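Local coordinates for lactate racemase (Thermoanaerobacterium thermosaccharolyticum, PDB 2YJG), which interconverts the D- and L-isomers of lactate with the help of a nickel pincer cofactor, and works as a homodimer, at residues Q361-A364 and R365-N369. Numbering follows the deposited sequence.
Sequences QILA and RILIN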
loop_
_atom_site.group_PDB
_atom_site.type_symbol
_atom_site.label_atom_id
_atom_site.label_comp_id
_atom_site.label_asym_id
_atom_site.label_seq_id
_atom_site.Cartn_x
_atom_site.Cartn_y
_atom_site.Cartn_z
ATOM N N GLN A 361 5.215 -28.744 -24.449
ATOM C CA GLN A 361 6.118 -29.848 -24.631
ATOM C C GLN A 361 5.677 -31.001 -23.717
ATOM O O GLN A 361 5.581 -32.181 -24.123
ATOM C CB GLN A 361 7.528 -29.382 -24.264
ATOM C CG GLN A 361 8.585 -30.441 -24.558
ATOM C CD GLN A 361 10.000 -29.996 -24.236
ATOM O OE1 GLN A 361 10.264 -28.804 -24.023
ATOM N NE2 GLN A 361 10.925 -30.962 -24.215
ATOM N N ILE A 362 5.467 -30.676 -22.452
ATOM C CA ILE A 362 4.966 -31.701 -21.519
ATOM C C ILE A 362 3.667 -32.303 -21.898
ATOM O O ILE A 362 3.544 -33.549 -21.829
ATOM C CB ILE A 362 4.937 -31.159 -20.078
ATOM C CG1 ILE A 362 6.361 -30.822 -19.733
ATOM C CG2 ILE A 362 4.201 -32.240 -19.003
ATOM C CD1 ILE A 362 6.569 -29.938 -18.479
ATOM N N LEU A 363 2.672 -31.499 -22.320
ATOM C CA LEU A 363 1.401 -32.089 -22.772
ATOM C C LEU A 363 1.603 -32.969 -23.998
ATOM O O LEU A 363 1.061 -34.084 -24.062
ATOM C CB LEU A 363 0.371 -30.994 -23.040
ATOM C CG LEU A 363 -1.001 -31.380 -23.569
ATOM C CD1 LEU A 363 -1.682 -32.308 -22.487
ATOM C CD2 LEU A 363 -1.869 -30.132 -23.887
ATOM N N ALA A 364 2.443 -32.529 -24.968
ATOM C CA ALA A 364 2.767 -33.386 -26.091
ATOM C C ALA A 364 3.406 -34.726 -25.653
ATOM O O ALA A 364 3.060 -35.753 -26.167
ATOM C CB ALA A 364 3.644 -32.634 -27.219
ATOM N N ARG A 365 4.315 -34.708 -24.699
ATOM C CA ARG A 365 4.928 -35.950 -24.169
ATOM C C ARG A 365 3.791 -36.900 -23.729
ATOM O O ARG A 365 3.765 -38.083 -24.096
ATOM C CB ARG A 365 5.869 -35.643 -23.002
ATOM C CG ARG A 365 6.488 -36.843 -22.427
ATOM C CD ARG A 365 7.291 -36.526 -21.236
ATOM N NE ARG A 365 6.424 -36.330 -20.053
ATOM C CZ ARG A 365 6.656 -35.489 -19.062
ATOM N NH1 ARG A 365 7.702 -34.650 -19.065
ATOM N NH2 ARG A 365 5.778 -35.409 -18.081
ATOM N N ILE A 366 2.799 -36.364 -22.998
ATOM C CA ILE A 366 1.671 -37.201 -22.540
ATOM C C ILE A 366 0.869 -37.770 -23.669
ATOM O O ILE A 366 0.687 -38.941 -23.736
ATOM C CB ILE A 366 0.773 -36.425 -21.570
ATOM C CG1 ILE A 366 1.618 -36.049 -20.400
ATOM C CG2 ILE A 366 -0.434 -37.284 -21.042
ATOM C CD1 ILE A 366 0.916 -35.059 -19.461
ATOM N N LEU A 367 0.451 -36.934 -24.599
ATOM C CA LEU A 367 -0.432 -37.298 -25.644
ATOM C C LEU A 367 0.188 -38.189 -26.714
ATOM O O LEU A 367 -0.532 -38.742 -27.573
ATOM C CB LEU A 367 -1.010 -36.009 -26.260
ATOM C CG LEU A 367 -1.817 -35.039 -25.415
ATOM C CD1 LEU A 367 -2.291 -33.798 -26.248
ATOM C CD2 LEU A 367 -3.022 -35.767 -24.859
ATOM N N ILE A 368 1.515 -38.285 -26.744
ATOM C CA ILE A 368 2.169 -39.194 -27.680
ATOM C C ILE A 368 1.979 -40.625 -27.242
ATOM O O ILE A 368 1.857 -41.463 -28.110
ATOM C CB ILE A 368 3.686 -38.919 -27.835
ATOM C CG1 ILE A 368 3.894 -37.587 -28.578
ATOM C CG2 ILE A 368 4.387 -40.067 -28.641
ATOM C CD1 ILE A 368 5.288 -37.081 -28.395
ATOM N N ASN A 369 1.890 -40.874 -25.921
ATOM C CA ASN A 369 1.773 -42.219 -25.329
ATOM C C ASN A 369 0.374 -42.554 -24.733
ATOM O O ASN A 369 0.169 -43.702 -24.282
ATOM C CB ASN A 369 2.755 -42.370 -24.165
ATOM C CG ASN A 369 4.162 -42.589 -24.578
ATOM O OD1 ASN A 369 4.498 -42.706 -25.756
ATOM N ND2 ASN A 369 5.054 -42.597 -23.563
#
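Arg365 lies alongside Ile362, one turn earlier on helix 357-369, and its side chain points the same way and slants back toward it at the tip. Its CB sits 3.3 Å from the carbonyl O of Ile362. With CG anti to the backbone N (chi1 179°), CG and CD carry the chain outward; then it bends at chi3 (78°). NE has its hydrogen bond elsewhere, and CZ with the two terminal nitrogens is the part that returns to the isoleucine. There CG2 of Ile362 covers one face of the flat group, 3.7 Å from Arg365 NH2 and a little farther from CZ, while Ile362 CG1 comes near NH1. Glu304 on helix 293-305 takes NH2 in a salt bridge, which probably also offsets the positive charge of Arg211 close to NH1. One position on from Ile362, Leu363 meets Leu367, the two side chains crossing at a slant, CG of Leu363 lying 3.8 Å from CD1 of Leu367. Cutting Leu363 back to an alanine is likely to leave Leu367 without this neighbour and open a gap where Met300 and Met387 also pack. Beneath the side chains runs the i to i+4 ladder of an alpha helix: Arg365 N gives a 2.9 Å hydrogen bond to Gln361 O, and Leu367 N bonds to Leu363 O at 3.0 Å. Ile368 N reaches Ala364 O less straight, with an angle of 137° at the hydrogen. The side chain of Ile362 comes within about 7 Å of that of His174, a proton donor/acceptor by similarity, which places this turn close to the probable active site. Chemically, the contact links helix 357-369 to helix 293-305 by both apolar packing and a salt bridge.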